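Local coordinates for protein hydrolase, putative (Plasmodium vivax, PDB 2B30) that probably acts as a magnesium-dependent phosphatase of the haloacid dehalogenase (HAD) superfamily, subfamily IIB, and holds a calcium ion in the metal site of this crystal, at residues A[35-40]-A[244-249]; A[223-228]-A[250-255]. All coordinates share one frame; numbering follows the deposited sequence.

Contact 1. Residues A[35-40]-A[244-249]; sequences DGTLFV and LVVGDA. With CA (calcium ion), chain E.
Asp35 and Asp248 meet at a calcium ion, one through its backbone and the other through its side chain. Asp35 O binds the metal at 2.3 Å and Asp248 OD1 at 2.6 Å; Asp33 OD2, at the end of strand 29-33, also binds, Asp33 being the third protein residue of the site. The shared cation accounts for two oxygens lying side by side, Asp35 O and Asp248 OD1, 3.2 Å apart with no hydrogen between them. Asp248 has CG between its backbone N and carbonyl carbon (chi1 73°), which turns the carboxylate toward 35-40, OD1 to the metal and OD2 alongside Gly36, 3.7 Å from Gly36 CA. The carboxylate of Asp35 leads away from 244-249 to a salt bridge with Arg70, while its carbonyl oxygen binds the metal.

Thr37 splits its two branches between polar and apolar neighbours. With chi1 -58°, OG1 stands beside its own backbone N and faces the end of the strand, 3.4 Å from Gly247 CA; its hydrogen-bond partner is Asp33 OD2, a carboxylate oxygen close to Asp248 OD1 at the metal. CG2, anti to the backbone N, meets the fork of Val246, 3.9 Å from Val246 CG1 and nearly as close to CG2. Val289 and Leu292 of helix 288-297 pack on Thr37 and Val246 respectively.

The C-terminal ends of the neighbouring parallel strands 29-33 and 243-247, with the residues that directly follow them, thus supply the three protein ligands. The DFDGT sequence beginning at Asp33 and the GDAEND sequence containing Asp248 are the first and last signature motifs of the HAD-like Rossmann fold, whose metal site lies at the C-terminal strand ends.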
loop_
_atom_site.group_PDB
_atom_site.type_symbol
_atom_site.label_atom_id
_atom_site.label_comp_id
_atom_site.label_asym_id
_atom_site.label_seq_id
_atom_site.Cartn_x
_atom_site.Cartn_y
_atom_site.Cartn_z
ATOM N N ASP A 35 -10.884 -13.926 10.931
ATOM C CA ASP A 35 -12.348 -13.979 10.863
ATOM C C ASP A 35 -12.801 -13.950 9.432
ATOM O O ASP A 35 -12.268 -13.187 8.618
ATOM C CB ASP A 35 -12.999 -12.804 11.582
ATOM C CG ASP A 35 -12.676 -12.780 13.035
ATOM O OD1 ASP A 35 -11.499 -12.499 13.360
ATOM O OD2 ASP A 35 -13.587 -13.049 13.844
ATOM N N GLY A 36 -13.798 -14.773 9.127
ATOM C CA GLY A 36 -14.320 -14.877 7.774
ATOM C C GLY A 36 -13.501 -15.797 6.891
ATOM O O GLY A 36 -13.945 -16.158 5.804
ATOM N N THR A 37 -12.314 -16.183 7.354
ATOM C CA THR A 37 -11.428 -17.054 6.593
ATOM C C THR A 37 -11.146 -18.303 7.421
ATOM O O THR A 37 -11.659 -19.368 7.115
ATOM C CB THR A 37 -10.113 -16.317 6.193
ATOM O OG1 THR A 37 -10.425 -15.147 5.419
ATOM C CG2 THR A 37 -9.206 -17.222 5.386
ATOM N N LEU A 38 -10.362 -18.160 8.484
ATOM C CA LEU A 38 -9.991 -19.279 9.350
ATOM C C LEU A 38 -11.016 -19.484 10.490
ATOM O O LEU A 38 -11.380 -20.612 10.806
ATOM C CB LEU A 38 -8.599 -19.017 9.931
ATOM C CG LEU A 38 -7.834 -20.165 10.590
ATOM C CD1 LEU A 38 -7.410 -21.195 9.558
ATOM C CD2 LEU A 38 -6.606 -19.632 11.327
ATOM N N PHE A 39 -11.471 -18.390 11.097
ATOM C CA PHE A 39 -12.418 -18.430 12.206
ATOM C C PHE A 39 -13.818 -18.099 11.703
ATOM O O PHE A 39 -14.008 -17.046 11.087
ATOM C CB PHE A 39 -11.999 -17.404 13.252
ATOM C CG PHE A 39 -12.891 -17.350 14.458
ATOM C CD1 PHE A 39 -12.512 -17.973 15.641
ATOM C CD2 PHE A 39 -14.096 -16.652 14.420
ATOM C CE1 PHE A 39 -13.321 -17.915 16.761
ATOM C CE2 PHE A 39 -14.911 -16.593 15.540
ATOM C CZ PHE A 39 -14.521 -17.226 16.715
ATOM N N VAL A 40 -14.790 -18.972 12.002
ATOM C CA VAL A 40 -16.137 -18.887 11.418
ATOM C C VAL A 40 -17.113 -18.052 12.272
ATOM O O VAL A 40 -17.613 -17.026 11.810
ATOM C CB VAL A 40 -16.721 -20.300 11.158
ATOM C CG1 VAL A 40 -18.068 -20.220 10.453
ATOM C CG2 VAL A 40 -15.752 -21.141 10.334
ATOM N N LEU A 244 1.818 -16.916 -0.203
ATOM C CA LEU A 244 0.419 -17.245 -0.464
ATOM C C LEU A 244 -0.477 -16.660 0.615
ATOM O O LEU A 244 -0.246 -16.867 1.806
ATOM C CB LEU A 244 0.180 -18.753 -0.543
ATOM C CG LEU A 244 -1.312 -19.156 -0.622
ATOM C CD1 LEU A 244 -1.555 -20.104 -1.762
ATOM C CD2 LEU A 244 -1.828 -19.738 0.681
ATOM N N VAL A 245 -1.534 -15.984 0.176
ATOM C CA VAL A 245 -2.392 -15.210 1.064
ATOM C C VAL A 245 -3.873 -15.501 0.781
ATOM O O VAL A 245 -4.251 -15.774 -0.364
ATOM C CB VAL A 245 -2.081 -13.691 0.935
ATOM C CG1 VAL A 245 -2.417 -13.174 -0.438
ATOM C CG2 VAL A 245 -2.821 -12.890 1.985
ATOM N N VAL A 246 -4.695 -15.449 1.828
ATOM C CA VAL A 246 -6.119 -15.730 1.708
ATOM C C VAL A 246 -6.933 -14.828 2.658
ATOM O O VAL A 246 -6.531 -14.594 3.796
ATOM C CB VAL A 246 -6.412 -17.276 1.897
ATOM C CG1 VAL A 246 -6.017 -17.762 3.269
ATOM C CG2 VAL A 246 -7.875 -17.599 1.618
ATOM N N GLY A 247 -8.064 -14.309 2.180
ATOM C CA GLY A 247 -8.846 -13.335 2.948
ATOM C C GLY A 247 -10.268 -13.130 2.451
ATOM O O GLY A 247 -10.744 -13.878 1.597
ATOM N N ASP A 248 -10.951 -12.114 2.980
ATOM C CA ASP A 248 -12.387 -12.000 2.761
ATOM C C ASP A 248 -12.988 -10.598 2.742
ATOM O O ASP A 248 -14.050 -10.408 2.144
ATOM C CB ASP A 248 -13.128 -12.818 3.824
ATOM C CG ASP A 248 -13.087 -12.169 5.184
ATOM O OD1 ASP A 248 -11.980 -11.981 5.717
ATOM O OD2 ASP A 248 -14.159 -11.834 5.722
ATOM N N ALA A 249 -12.334 -9.630 3.377
ATOM C CA ALA A 249 -12.972 -8.354 3.689
ATOM C C ALA A 249 -12.156 -7.132 3.229
ATOM O O ALA A 249 -11.116 -7.260 2.571
ATOM C CB ALA A 249 -13.233 -8.294 5.187
HETATM CA CA CA E . -11.250 -11.175 8.073
#

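Contact 2. Residues A[223-228]-A[250-255]; sequences HDKYTG and ENDIAM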
loop_
_atom_site.group_PDB
_atom_site.type_symbol
_atom_site.label_atom_id
_atom_site.label_comp_id
_atom_site.label_asym_id
_atom_site.label_seq_id
_atom_site.Cartn_x
_atom_site.Cartn_y
_atom_site.Cartn_z
ATOM N N HIS A 223 -1.046 2.521 7.464
ATOM C CA HIS A 223 -0.808 1.118 7.827
ATOM C C HIS A 223 -1.969 0.219 7.436
ATOM O O HIS A 223 -3.134 0.579 7.578
ATOM C CB HIS A 223 -0.556 0.976 9.337
ATOM C CG HIS A 223 0.698 1.645 9.798
ATOM N ND1 HIS A 223 1.943 1.087 9.617
ATOM C CD2 HIS A 223 0.902 2.842 10.395
ATOM C CE1 HIS A 223 2.862 1.911 10.090
ATOM N NE2 HIS A 223 2.257 2.981 10.570
ATOM N N ASP A 224 -1.635 -0.959 6.933
ATOM C CA ASP A 224 -2.609 -2.030 6.780
ATOM C C ASP A 224 -1.882 -3.380 6.917
ATOM O O ASP A 224 -0.701 -3.415 7.282
ATOM C CB ASP A 224 -3.343 -1.906 5.451
ATOM C CG ASP A 224 -2.466 -2.241 4.288
ATOM O OD1 ASP A 224 -1.489 -1.490 4.063
ATOM O OD2 ASP A 224 -2.739 -3.261 3.612
ATOM N N LYS A 225 -2.587 -4.478 6.660
ATOM C CA LYS A 225 -1.981 -5.805 6.733
ATOM C C LYS A 225 -0.772 -5.906 5.807
ATOM O O LYS A 225 0.266 -6.431 6.206
ATOM C CB LYS A 225 -3.002 -6.903 6.410
ATOM C CG LYS A 225 -4.050 -7.130 7.505
ATOM C CD LYS A 225 -4.943 -8.333 7.187
ATOM C CE LYS A 225 -6.257 -8.292 7.964
ATOM N NZ LYS A 225 -6.983 -9.594 7.919
ATOM N N TYR A 226 -0.893 -5.375 4.591
ATOM C CA TYR A 226 0.198 -5.437 3.604
ATOM C C TYR A 226 1.516 -4.775 4.073
ATOM O O TYR A 226 2.589 -5.362 3.917
ATOM C CB TYR A 226 -0.248 -4.843 2.256
ATOM C CG TYR A 226 0.807 -4.940 1.157
ATOM C CD1 TYR A 226 1.276 -6.176 0.733
ATOM C CD2 TYR A 226 1.319 -3.787 0.529
ATOM C CE1 TYR A 226 2.241 -6.274 -0.274
ATOM C CE2 TYR A 226 2.285 -3.876 -0.490
ATOM C CZ TYR A 226 2.742 -5.121 -0.875
ATOM O OH TYR A 226 3.686 -5.241 -1.860
ATOM N N THR A 227 1.435 -3.569 4.637
ATOM C CA THR A 227 2.643 -2.850 5.064
ATOM C C THR A 227 3.278 -3.520 6.255
ATOM O O THR A 227 4.502 -3.496 6.390
ATOM C CB THR A 227 2.371 -1.411 5.477
ATOM O OG1 THR A 227 1.467 -1.382 6.596
ATOM C CG2 THR A 227 1.821 -0.630 4.326
ATOM N N GLY A 228 2.441 -4.090 7.124
ATOM C CA GLY A 228 2.913 -4.890 8.260
ATOM C C GLY A 228 3.583 -6.170 7.794
ATOM O O GLY A 228 4.682 -6.492 8.242
ATOM N N GLU A 250 -12.645 -5.947 3.586
ATOM C CA GLU A 250 -12.012 -4.684 3.223
ATOM C C GLU A 250 -10.552 -4.563 3.697
ATOM O O GLU A 250 -9.692 -4.055 2.961
ATOM C CB GLU A 250 -12.833 -3.517 3.778
ATOM C CG GLU A 250 -12.535 -2.180 3.135
ATOM C CD GLU A 250 -13.439 -1.077 3.658
ATOM O OE1 GLU A 250 -13.431 -0.815 4.885
ATOM O OE2 GLU A 250 -14.159 -0.467 2.835
ATOM N N ASN A 251 -10.269 -5.030 4.913
ATOM C CA ASN A 251 -8.913 -4.936 5.468
ATOM C C ASN A 251 -7.937 -5.998 4.931
ATOM O O ASN A 251 -6.785 -6.073 5.384
ATOM C CB ASN A 251 -8.948 -4.951 7.007
ATOM C CG ASN A 251 -9.430 -6.260 7.571
ATOM O OD1 ASN A 251 -10.150 -7.009 6.913
ATOM N ND2 ASN A 251 -9.031 -6.548 8.795
ATOM N N ASP A 252 -8.397 -6.811 3.975
ATOM C CA ASP A 252 -7.546 -7.793 3.287
ATOM C C ASP A 252 -7.169 -7.354 1.864
ATOM O O ASP A 252 -6.318 -7.962 1.235
ATOM C CB ASP A 252 -8.263 -9.153 3.190
ATOM C CG ASP A 252 -8.580 -9.759 4.537
ATOM O OD1 ASP A 252 -7.657 -9.889 5.368
ATOM O OD2 ASP A 252 -9.757 -10.122 4.761
ATOM N N ILE A 253 -7.812 -6.323 1.345
ATOM C CA ILE A 253 -7.717 -6.007 -0.084
ATOM C C ILE A 253 -6.305 -5.661 -0.570
ATOM O O ILE A 253 -5.910 -6.053 -1.674
ATOM C CB ILE A 253 -8.682 -4.855 -0.459
ATOM C CG1 ILE A 253 -10.129 -5.320 -0.332
ATOM C CG2 ILE A 253 -8.416 -4.341 -1.877
ATOM C CD1 ILE A 253 -11.052 -4.175 -0.157
ATOM N N ALA A 254 -5.552 -4.925 0.236
ATOM C CA ALA A 254 -4.200 -4.536 -0.154
ATOM C C ALA A 254 -3.275 -5.730 -0.206
ATOM O O ALA A 254 -2.366 -5.741 -1.018
ATOM C CB ALA A 254 -3.635 -3.501 0.778
ATOM N N MET A 255 -3.485 -6.725 0.653
ATOM C CA MET A 255 -2.647 -7.914 0.605
ATOM C C MET A 255 -3.120 -8.892 -0.470
ATOM O O MET A 255 -2.321 -9.666 -0.987
ATOM C CB MET A 255 -2.551 -8.590 1.967
ATOM C CG MET A 255 -3.736 -9.441 2.355
ATOM S SD MET A 255 -3.371 -10.196 3.938
ATOM C CE MET A 255 -4.857 -11.165 4.213
HETATM O O HOH W 1 -5.505 -4.140 6.782
#
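Lys225 reaches across to Asp252 in a salt bridge, Lys225 NZ donating to Asp252 OD1 at 2.7 Å. The ammonium comes in on the syn side of the carboxylate, 24° out of its plane. Cys67 O accepts a further hydrogen bond from NZ, while Asp252 OD2 takes the backbone N-H groups of Asp248 and Ala249, so both carboxylate oxygens are held.

One water adds a polar bridge, receiving the N-H of Lys225 and donating to Asn251 O at 2.7 Å. Asp224 caps helix 225-235: its OD2 accepts from Tyr226 N, which lies well above the carboxylate plane.

Packing follows the extended lysine chain. Lys225 CD passes Asn251 O and lies 4.1 Å from Met255 SD; Lys225 CE lies 3.4 Å from Asn251 ND2, an amide that binds Asn98. Away from the lysine tip, Tyr226 CB rests 3.9 Å from Ala254 CB and approaches Met255 CB. Tyr226 CG, anti to the backbone N (chi1 -177°), brings the ring obliquely past Ala254 O, and the hydroxyl bonds to Gly222 O of the second subunit.

The start of helix 225-235 is thereby tied to the turn into helix 253-257. A lysine bonded to an aspartate of the GDxxND loop is consistent with motifs III and IV of HAD hydrolases, beside the metal site.

In the fold
The centres of contacts 1 and 2 are 13 Å apart, and they touch where Val245 CG2 packs on Met255 SD. Along the chain their segments alternate: 35-40, 223-228, 244-249, 250-255, the last two being continuous. Strand 243-247 runs from contact 1 directly into the turn and helix 253-257 of contact 2. Strands 29-33 and 243-247 are parallel neighbours in the eight-stranded sheet, whereas the six-stranded sheet lies in the chain between 35-40 and 223-228. Elements distant in sequence converge on one metal site: contact 1 holds two of its three protein ligands, and contact 2 holds Asp252, whose side chain lies about 4 Å from the ion (nearest atoms) without binding it in this chain.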